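Local structure of uncharacterized protein ycf41 (Synechococcus elongatus PCC 6301, 3KOJ) at residues Cys14-Val20 with Asn74-Glu80; Val36-Gln42 with Arg54-Trp60; Val63-Leu67 with Val103-His108. The protein probably binds single-stranded DNA through an OB-fold domain, although its cellular role is uncharacterized. The protein carries 1 engineered substitution. Residues are numbered along the deposited sequence.

Contact 1: residues Cys14-Val20 with Asn74-Glu80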
loop_
_atom_site.group_PDB
_atom_site.type_symbol
_atom_site.label_atom_id
_atom_site.label_comp_id
_atom_site.label_asym_id
_atom_site.label_seq_id
_atom_site.Cartn_x
_atom_site.Cartn_y
_atom_site.Cartn_z
ATOM N N CYS B 14 -2.506 5.152 2.129
ATOM C CA CYS B 14 -2.839 5.636 0.798
ATOM C C CYS B 14 -1.588 6.171 0.131
ATOM O O CYS B 14 -0.994 7.149 0.593
ATOM C CB CYS B 14 -3.897 6.736 0.881
ATOM S SG CYS B 14 -5.473 6.157 1.530
ATOM N N ILE B 15 -1.184 5.513 -0.950
ATOM C CA ILE B 15 -0.002 5.912 -1.689
ATOM C C ILE B 15 -0.431 6.292 -3.098
ATOM O O ILE B 15 -0.964 5.467 -3.849
ATOM C CB ILE B 15 1.028 4.773 -1.685
ATOM C CG1 ILE B 15 1.368 4.441 -0.224
ATOM C CG2 ILE B 15 2.273 5.188 -2.477
ATOM C CD1 ILE B 15 2.374 3.342 -0.021
ATOM N N LEU B 16 -0.196 7.554 -3.444
ATOM C CA LEU B 16 -0.616 8.085 -4.727
ATOM C C LEU B 16 0.458 8.805 -5.518
ATOM O O LEU B 16 1.239 9.580 -4.973
ATOM C CB LEU B 16 -1.764 9.084 -4.522
ATOM C CG LEU B 16 -3.076 8.688 -3.845
ATOM C CD1 LEU B 16 -3.794 9.947 -3.359
ATOM C CD2 LEU B 16 -3.948 7.917 -4.823
ATOM N N GLN B 17 0.455 8.558 -6.822
ATOM C CA GLN B 17 1.360 9.212 -7.748
ATOM C C GLN B 17 0.489 10.360 -8.258
ATOM O O GLN B 17 -0.609 10.120 -8.757
ATOM C CB GLN B 17 1.685 8.260 -8.885
ATOM C CG GLN B 17 2.754 8.718 -9.831
ATOM C CD GLN B 17 2.995 7.678 -10.900
ATOM O OE1 GLN B 17 2.938 6.476 -10.623
ATOM N NE2 GLN B 17 3.259 8.126 -12.123
ATOM N N ALA B 18 0.963 11.596 -8.131
ATOM C CA ALA B 18 0.166 12.743 -8.561
ATOM C C ALA B 18 1.013 13.930 -8.987
ATOM O O ALA B 18 2.230 13.955 -8.777
ATOM C CB ALA B 18 -0.780 13.164 -7.428
ATOM N N THR B 19 0.345 14.917 -9.577
ATOM C CA THR B 19 0.978 16.137 -10.060
ATOM C C THR B 19 0.551 17.328 -9.198
ATOM O O THR B 19 -0.632 17.504 -8.905
ATOM C CB THR B 19 0.563 16.417 -11.527
ATOM O OG1 THR B 19 0.898 15.283 -12.339
ATOM C CG2 THR B 19 1.279 17.655 -12.067
ATOM N N VAL B 20 1.514 18.144 -8.792
ATOM C CA VAL B 20 1.217 19.322 -7.975
ATOM C C VAL B 20 0.511 20.366 -8.853
ATOM O O VAL B 20 1.068 20.810 -9.857
ATOM C CB VAL B 20 2.527 19.926 -7.403
ATOM C CG1 VAL B 20 2.228 21.166 -6.563
ATOM C CG2 VAL B 20 3.255 18.876 -6.567
ATOM N N ASN B 74 3.391 21.413 -11.329
ATOM C CA ASN B 74 3.658 20.421 -12.359
ATOM C C ASN B 74 4.670 19.339 -11.989
ATOM O O ASN B 74 5.007 18.505 -12.825
ATOM C CB ASN B 74 4.064 21.101 -13.674
ATOM C CG ASN B 74 3.684 20.274 -14.889
ATOM O OD1 ASN B 74 2.553 19.788 -14.991
ATOM N ND2 ASN B 74 4.620 20.114 -15.821
ATOM N N ASP B 75 5.157 19.347 -10.748
ATOM C CA ASP B 75 6.078 18.300 -10.300
ATOM C C ASP B 75 5.264 17.023 -10.121
ATOM O O ASP B 75 4.146 17.074 -9.609
ATOM C CB ASP B 75 6.705 18.639 -8.940
ATOM C CG ASP B 75 7.861 19.612 -9.048
ATOM O OD1 ASP B 75 8.311 19.880 -10.181
ATOM O OD2 ASP B 75 8.322 20.096 -7.995
ATOM N N GLU B 76 5.810 15.885 -10.538
ATOM C CA GLU B 76 5.108 14.615 -10.359
ATOM C C GLU B 76 5.737 13.965 -9.129
ATOM O O GLU B 76 6.947 13.750 -9.081
ATOM C CB GLU B 76 5.278 13.700 -11.578
ATOM C CG GLU B 76 4.690 12.302 -11.360
ATOM C CD GLU B 76 3.405 12.051 -12.135
ATOM O OE1 GLU B 76 3.485 11.503 -13.256
ATOM O OE2 GLU B 76 2.317 12.402 -11.628
ATOM N N VAL B 77 4.915 13.659 -8.135
ATOM C CA VAL B 77 5.416 13.081 -6.897
ATOM C C VAL B 77 4.652 11.829 -6.494
ATOM O O VAL B 77 3.649 11.467 -7.116
ATOM C CB VAL B 77 5.280 14.096 -5.733
ATOM C CG1 VAL B 77 6.080 15.353 -6.040
ATOM C CG2 VAL B 77 3.796 14.466 -5.526
ATOM N N VAL B 78 5.166 11.148 -5.476
ATOM C CA VAL B 78 4.476 9.996 -4.908
ATOM C C VAL B 78 4.268 10.406 -3.461
ATOM O O VAL B 78 5.213 10.809 -2.779
ATOM C CB VAL B 78 5.303 8.699 -4.909
ATOM C CG1 VAL B 78 4.525 7.613 -4.148
ATOM C CG2 VAL B 78 5.558 8.235 -6.331
ATOM N N LEU B 79 3.031 10.314 -2.995
ATOM C CA LEU B 79 2.719 10.689 -1.624
ATOM C C LEU B 79 2.234 9.477 -0.844
ATOM O O LEU B 79 1.526 8.633 -1.388
ATOM C CB LEU B 79 1.611 11.756 -1.619
ATOM C CG LEU B 79 1.902 13.030 -2.414
ATOM C CD1 LEU B 79 0.595 13.762 -2.709
ATOM C CD2 LEU B 79 2.869 13.915 -1.635
ATOM N N GLU B 80 2.641 9.388 0.420
ATOM C CA GLU B 80 2.191 8.312 1.302
ATOM C C GLU B 80 1.528 9.016 2.476
ATOM O O GLU B 80 2.125 9.908 3.076
ATOM C CB GLU B 80 3.357 7.481 1.842
ATOM C CG GLU B 80 2.888 6.405 2.835
ATOM C CD GLU B 80 4.032 5.756 3.602
ATOM O OE1 GLU B 80 5.171 6.260 3.514
ATOM O OE2 GLU B 80 3.790 4.751 4.302
HETATM O O HOH W 1 -0.669 13.007 -12.338
#

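Contact 2: residues Val36-Gln42 with Arg54-Trp60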
loop_
_atom_site.group_PDB
_atom_site.type_symbol
_atom_site.label_atom_id
_atom_site.label_comp_id
_atom_site.label_asym_id
_atom_site.label_seq_id
_atom_site.Cartn_x
_atom_site.Cartn_y
_atom_site.Cartn_z
ATOM N N VAL B 36 2.676 23.696 9.060
ATOM C CA VAL B 36 1.693 22.913 8.327
ATOM C C VAL B 36 1.622 23.450 6.905
ATOM O O VAL B 36 1.438 24.648 6.680
ATOM C CB VAL B 36 0.301 22.928 9.011
ATOM C CG1 VAL B 36 -0.114 24.333 9.322
ATOM C CG2 VAL B 36 -0.729 22.239 8.120
ATOM N N ALA B 37 1.812 22.551 5.949
ATOM C CA ALA B 37 1.803 22.917 4.543
ATOM C C ALA B 37 0.638 22.254 3.835
ATOM O O ALA B 37 0.342 21.082 4.077
ATOM C CB ALA B 37 3.109 22.486 3.894
ATOM N N GLU B 38 -0.035 23.001 2.969
ATOM C CA GLU B 38 -1.135 22.415 2.226
ATOM C C GLU B 38 -1.003 22.763 0.752
ATOM O O GLU B 38 -0.573 23.862 0.388
ATOM C CB GLU B 38 -2.490 22.868 2.790
ATOM C CG GLU B 38 -3.122 24.089 2.165
ATOM C CD GLU B 38 -4.535 24.310 2.687
ATOM O OE1 GLU B 38 -4.705 24.367 3.926
ATOM O OE2 GLU B 38 -5.474 24.423 1.867
HETATM N N MSE B 39 -1.341 21.802 -0.094
HETATM C CA MSE B 39 -1.265 21.997 -1.532
HETATM C C MSE B 39 -2.348 21.147 -2.159
HETATM O O MSE B 39 -3.102 20.483 -1.455
HETATM C CB MSE B 39 0.121 21.577 -2.053
HETATM C CG MSE B 39 0.472 20.110 -1.853
HETATM SE SE MSE B 39 2.275 19.684 -2.493
HETATM C CE MSE B 39 2.084 17.757 -2.637
ATOM N N VAL B 40 -2.438 21.178 -3.480
ATOM C CA VAL B 40 -3.432 20.375 -4.173
ATOM C C VAL B 40 -2.731 19.590 -5.265
ATOM O O VAL B 40 -1.836 20.108 -5.928
ATOM C CB VAL B 40 -4.533 21.255 -4.813
ATOM C CG1 VAL B 40 -5.532 20.378 -5.565
ATOM C CG2 VAL B 40 -5.249 22.063 -3.729
ATOM N N VAL B 41 -3.125 18.334 -5.439
ATOM C CA VAL B 41 -2.531 17.510 -6.478
ATOM C C VAL B 41 -3.629 16.948 -7.364
ATOM O O VAL B 41 -4.802 16.926 -6.985
ATOM C CB VAL B 41 -1.709 16.334 -5.896
ATOM C CG1 VAL B 41 -0.611 16.870 -4.992
ATOM C CG2 VAL B 41 -2.628 15.359 -5.139
ATOM N N GLN B 42 -3.240 16.510 -8.555
ATOM C CA GLN B 42 -4.182 15.925 -9.494
ATOM C C GLN B 42 -3.656 14.570 -9.952
ATOM O O GLN B 42 -2.460 14.404 -10.199
ATOM C CB GLN B 42 -4.369 16.840 -10.708
ATOM C CG GLN B 42 -5.323 16.278 -11.756
ATOM C CD GLN B 42 -5.516 17.216 -12.934
ATOM O OE1 GLN B 42 -6.137 18.275 -12.809
ATOM N NE2 GLN B 42 -4.973 16.834 -14.086
ATOM N N ARG B 54 -8.819 15.739 -8.130
ATOM C CA ARG B 54 -7.978 16.714 -7.457
ATOM C C ARG B 54 -8.168 16.501 -5.973
ATOM O O ARG B 54 -9.286 16.315 -5.492
ATOM C CB ARG B 54 -8.323 18.137 -7.879
ATOM C CG ARG B 54 -7.870 18.405 -9.292
ATOM C CD ARG B 54 -7.833 19.881 -9.627
ATOM N NE ARG B 54 -7.057 20.071 -10.845
ATOM C CZ ARG B 54 -6.460 21.203 -11.195
ATOM N NH1 ARG B 54 -6.548 22.278 -10.420
ATOM N NH2 ARG B 54 -5.754 21.248 -12.316
ATOM N N LEU B 55 -7.060 16.525 -5.248
ATOM C CA LEU B 55 -7.097 16.243 -3.829
ATOM C C LEU B 55 -6.259 17.188 -2.985
ATOM O O LEU B 55 -5.118 17.504 -3.327
ATOM C CB LEU B 55 -6.622 14.804 -3.628
ATOM C CG LEU B 55 -6.476 14.202 -2.234
ATOM C CD1 LEU B 55 -7.839 14.117 -1.555
ATOM C CD2 LEU B 55 -5.846 12.819 -2.369
ATOM N N LYS B 56 -6.838 17.638 -1.881
ATOM C CA LYS B 56 -6.124 18.519 -0.973
ATOM C C LYS B 56 -5.140 17.639 -0.210
ATOM O O LYS B 56 -5.497 16.564 0.266
ATOM C CB LYS B 56 -7.088 19.185 0.004
ATOM C CG LYS B 56 -6.398 20.063 1.038
ATOM C CD LYS B 56 -7.408 20.706 1.974
ATOM C CE LYS B 56 -6.726 21.508 3.071
ATOM N NZ LYS B 56 -7.721 22.135 3.989
ATOM N N VAL B 57 -3.903 18.102 -0.102
ATOM C CA VAL B 57 -2.857 17.358 0.587
ATOM C C VAL B 57 -2.295 18.232 1.701
ATOM O O VAL B 57 -1.994 19.401 1.482
ATOM C CB VAL B 57 -1.744 16.977 -0.411
ATOM C CG1 VAL B 57 -0.571 16.356 0.307
ATOM C CG2 VAL B 57 -2.305 16.016 -1.450
ATOM N N VAL B 58 -2.162 17.665 2.896
ATOM C CA VAL B 58 -1.655 18.417 4.038
ATOM C C VAL B 58 -0.531 17.686 4.763
ATOM O O VAL B 58 -0.629 16.492 5.038
ATOM C CB VAL B 58 -2.784 18.696 5.053
ATOM C CG1 VAL B 58 -2.257 19.558 6.197
ATOM C CG2 VAL B 58 -3.958 19.373 4.349
ATOM N N GLY B 59 0.533 18.420 5.072
ATOM C CA GLY B 59 1.662 17.841 5.779
ATOM C C GLY B 59 1.962 18.625 7.045
ATOM O O GLY B 59 1.868 19.856 7.055
ATOM N N TRP B 60 2.320 17.922 8.114
ATOM C CA TRP B 60 2.627 18.578 9.382
ATOM C C TRP B 60 4.077 18.349 9.792
ATOM O O TRP B 60 4.669 17.317 9.478
ATOM C CB TRP B 60 1.711 18.059 10.493
ATOM C CG TRP B 60 0.252 18.246 10.237
ATOM C CD1 TRP B 60 -0.510 17.598 9.306
ATOM C CD2 TRP B 60 -0.630 19.145 10.924
ATOM N NE1 TRP B 60 -1.811 18.035 9.373
ATOM C CE2 TRP B 60 -1.912 18.981 10.356
ATOM C CE3 TRP B 60 -0.461 20.065 11.965
ATOM C CZ2 TRP B 60 -3.023 19.715 10.795
ATOM C CZ3 TRP B 60 -1.565 20.793 12.399
ATOM C CH2 TRP B 60 -2.830 20.610 11.814
#

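Contact 3: residues Val63-Leu67 with Val103-His108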
loop_
_atom_site.group_PDB
_atom_site.type_symbol
_atom_site.label_atom_id
_atom_site.label_comp_id
_atom_site.label_asym_id
_atom_site.label_seq_id
_atom_site.Cartn_x
_atom_site.Cartn_y
_atom_site.Cartn_z
ATOM N N VAL B 63 7.666 17.164 7.463
ATOM C CA VAL B 63 7.205 16.908 6.104
ATOM C C VAL B 63 6.596 18.164 5.483
ATOM O O VAL B 63 6.613 18.326 4.262
ATOM C CB VAL B 63 6.196 15.729 6.058
ATOM C CG1 VAL B 63 4.824 16.182 6.505
ATOM C CG2 VAL B 63 6.159 15.142 4.652
ATOM N N ALA B 64 6.078 19.061 6.319
ATOM C CA ALA B 64 5.499 20.309 5.824
ATOM C C ALA B 64 6.605 21.161 5.195
ATOM O O ALA B 64 6.432 21.735 4.118
ATOM C CB ALA B 64 4.837 21.077 6.966
ATOM N N GLN B 65 7.748 21.235 5.870
ATOM C CA GLN B 65 8.870 22.023 5.367
ATOM C C GLN B 65 9.422 21.424 4.071
ATOM O O GLN B 65 9.854 22.150 3.174
ATOM C CB GLN B 65 9.965 22.098 6.434
ATOM C CG GLN B 65 9.454 22.627 7.772
ATOM C CD GLN B 65 10.519 22.650 8.852
ATOM O OE1 GLN B 65 11.319 21.721 8.968
ATOM N NE2 GLN B 65 10.521 23.704 9.660
ATOM N N GLU B 66 9.391 20.101 3.977
ATOM C CA GLU B 66 9.874 19.394 2.796
ATOM C C GLU B 66 8.970 19.666 1.588
ATOM O O GLU B 66 9.453 19.859 0.470
ATOM C CB GLU B 66 9.934 17.892 3.091
ATOM C CG GLU B 66 10.405 17.034 1.935
ATOM C CD GLU B 66 10.536 15.575 2.319
ATOM O OE1 GLU B 66 10.245 15.239 3.488
ATOM O OE2 GLU B 66 10.930 14.763 1.455
ATOM N N LEU B 67 7.660 19.689 1.816
ATOM C CA LEU B 67 6.706 19.955 0.741
ATOM C C LEU B 67 6.918 21.352 0.163
ATOM O O LEU B 67 7.061 21.522 -1.047
ATOM C CB LEU B 67 5.265 19.828 1.256
ATOM C CG LEU B 67 4.780 18.424 1.629
ATOM C CD1 LEU B 67 3.361 18.497 2.194
ATOM C CD2 LEU B 67 4.825 17.526 0.395
ATOM N N VAL B 103 -0.321 13.696 4.601
ATOM C CA VAL B 103 0.936 13.082 4.201
ATOM C C VAL B 103 1.937 12.737 5.291
ATOM O O VAL B 103 2.166 13.515 6.213
ATOM C CB VAL B 103 1.638 13.981 3.157
ATOM C CG1 VAL B 103 3.015 13.426 2.811
ATOM C CG2 VAL B 103 0.784 14.065 1.917
ATOM N N THR B 104 2.539 11.557 5.158
ATOM C CA THR B 104 3.559 11.092 6.093
ATOM C C THR B 104 4.916 11.232 5.405
ATOM O O THR B 104 5.891 11.681 6.007
ATOM C CB THR B 104 3.368 9.600 6.450
ATOM O OG1 THR B 104 2.047 9.388 6.962
ATOM C CG2 THR B 104 4.386 9.172 7.495
ATOM N N ARG B 105 4.966 10.843 4.132
ATOM C CA ARG B 105 6.195 10.898 3.352
ATOM C C ARG B 105 5.909 11.263 1.905
ATOM O O ARG B 105 4.816 11.023 1.403
ATOM C CB ARG B 105 6.897 9.535 3.370
ATOM C CG ARG B 105 7.258 9.039 4.753
ATOM C CD ARG B 105 7.902 7.660 4.701
ATOM N NE ARG B 105 8.241 7.197 6.042
ATOM C CZ ARG B 105 7.418 6.532 6.843
ATOM N NH1 ARG B 105 6.187 6.229 6.441
ATOM N NH2 ARG B 105 7.821 6.184 8.056
ATOM N N VAL B 106 6.914 11.820 1.236
ATOM C CA VAL B 106 6.795 12.204 -0.163
ATOM C C VAL B 106 8.077 11.859 -0.913
ATOM O O VAL B 106 9.179 11.997 -0.378
ATOM C CB VAL B 106 6.518 13.730 -0.307
ATOM C CG1 VAL B 106 7.532 14.526 0.504
ATOM C CG2 VAL B 106 6.581 14.145 -1.779
ATOM N N HIS B 107 7.928 11.372 -2.140
ATOM C CA HIS B 107 9.081 11.060 -2.976
ATOM C C HIS B 107 9.043 12.073 -4.114
ATOM O O HIS B 107 8.093 12.091 -4.902
ATOM C CB HIS B 107 8.991 9.655 -3.562
ATOM C CG HIS B 107 10.108 9.333 -4.508
ATOM N ND1 HIS B 107 11.349 8.907 -4.081
ATOM C CD2 HIS B 107 10.181 9.403 -5.858
ATOM C CE1 HIS B 107 12.134 8.726 -5.127
ATOM N NE2 HIS B 107 11.450 9.022 -6.219
ATOM N N HIS B 108 10.075 12.907 -4.199
ATOM C CA HIS B 108 10.151 13.943 -5.224
ATOM C C HIS B 108 10.830 13.443 -6.496
ATOM O O HIS B 108 11.648 12.504 -6.398
ATOM C CB HIS B 108 10.935 15.134 -4.680
ATOM C CG HIS B 108 10.466 15.603 -3.338
ATOM N ND1 HIS B 108 9.391 16.452 -3.177
ATOM C CD2 HIS B 108 10.920 15.330 -2.091
ATOM C CE1 HIS B 108 9.205 16.682 -1.888
ATOM N NE2 HIS B 108 10.120 16.013 -1.209
ATOM O OXT HIS B 108 10.559 14.014 -7.570
HETATM O O HOH W 2 9.315 12.506 2.971
HETATM O O HOH W 3 10.884 11.697 1.339
#

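Contact 1: residues Cys14-Val20 with Asn74-Glu80
The OB fold is a curled, mostly antiparallel beta barrel, and this contact illustrates how two of its strands, far apart in sequence, are joined chiefly by their backbones. Strand 14-20 runs antiparallel to strand 76-80, their local axes 4.6 Å apart and inclined at 167°. In the hydrogen-bonded pair L16-L79, L16 N donates to L79 O (2.9 Å) and L79 N to L16 O (2.8 Å); A18 and V77 repeat the pattern. Just before strand 76-80, two more backbone hydrogen bonds join V20 N to D75 O (3.0 Å) and N74 N to V20 O (2.8 Å). At the non-hydrogen-bonded pairs, CA-H...O contacts take over, the shortest from I15 CA to L79 O at 3.1 Å.

The two faces of the sheet differ. L16, A18, V77 and L79 share the one turned to the barrel interior, where A18 meets V41 and L79 meets M39 and V57. On the other lie I15, Q17, T19, E76, V78 and E80. There I15 CG2 touches V78 CG1 at 3.7 Å, and I15 packs on I15 of the third subunit. C14, I15 and L16 pair with a strand of the second subunit, so the sheet runs on into the tetramer.

Polar ends occupy the same outer face: E80 OE1 forms a salt bridge with R105, while a water accepts from T19 OG1 (2.8 Å) and donates to E76 OE2 (3.1 Å).

Contact 2: residues Val36-Gln42 with Arg54-Trp60
V57 lies at the apolar centre, on the inward face of this antiparallel hairpin: V41 CG2 meets V57 CG2 at 3.8 Å and the CG of selenomethionine M39 lies 4.1 Å from V57 CB. On the reverse face V36 CG2 touches V58 CG1 (3.6 Å) and stands 4.1 Å from the centroid of the W60 six-membered ring, over its face, a CH-pi contact. Between these layers three hydrogen-bonded pairs, A37-G59, M39-V57 and V41-L55, fix the register; A37 O, for example, accepts from G59 N at 2.8 Å. Outermost come the polar and charged ends. E38 OE1 and K56 NZ make a long salt bridge of 3.8 Å, while Q42 OE1 receives both R54 NE (2.8 Å) and R54 NH2 (3.0 Å). The exposed W60 and, further along the same face, K56 and R54 are consistent with a nucleic acid-binding surface, as in other OB domains. The hairpin sits mid-sheet: strand 12-28 flanks 36-42, strand 100-103 runs parallel to 54-60, and L79 of strand 76-84 packs against M39, V41 and V57.

Contact 3: residues Val63-Leu67 with Val103-His108
Many OB folds place a helix between the third and fourth barrel strands, and here helix 62-70 in that position packs against the last strand of the chain. The helix 63-67 and strand 105-107 axes approach to 9.1 Å at an angle of 26°, a separation bridged by side chains. Three residues carry the helical side: V63, E66 and L67, spaced three and four apart and so gathered on one face of the helix.

V63 loses the most surface to the strand segment. It nestles where the chain turns its corner at T104, with V63 CG2 3.7 Å from T104 O and 4.0 Å from V103 CG1. T104 and R105 together face E80 as a classic beta bulge, which accompanies the change of direction. One turn on, L67 sends its tip back toward the strand, so that L67 CD2 rests 4.0 Å from V106 CG1, and the leucine also touches M39 of strand 35-43. V106, pointing at the helix, is thus the apolar residue met by all three: V63 CG2 is 4.4 Å from V106 CG1, and E66 OE2 lies 3.5 Å from that methyl.

E66 supplies the polar part. Its carboxylate is linked to the backbone of V106 through water: one water accepts from V106 N (3.0 Å) and lies 2.9 Å from E66 OE1. H107, turned away from the helix, instead contacts the third subunit. At the chain's end the E66 side-chain carboxylate, lying near the plane of the terminal imidazole, takes a hydrogen bond: H108 NE2 donates to E66 OE2 at 3.1 Å.

Read from the N terminus, the chain enters with 14-20, which waits for 74-80 before contact 1 closes a long loop. Nested inside it, contact 2 closes the short hairpin between 36-42 and 54-60. The helix of contact 3 follows at once, still within the loop of contact 1, but its partner 103-108 comes only at the chain's end, so contacts 1 and 3 cross. The three meet directly: T19 O lies 2.8 Å from Q42 N, V58 O lies 2.8 Å from V103 N, and E80 O lies 2.7 Å from T104 N. Together they illustrate how nesting and crossing loops curl one sheet into a barrel with a helix packed against it.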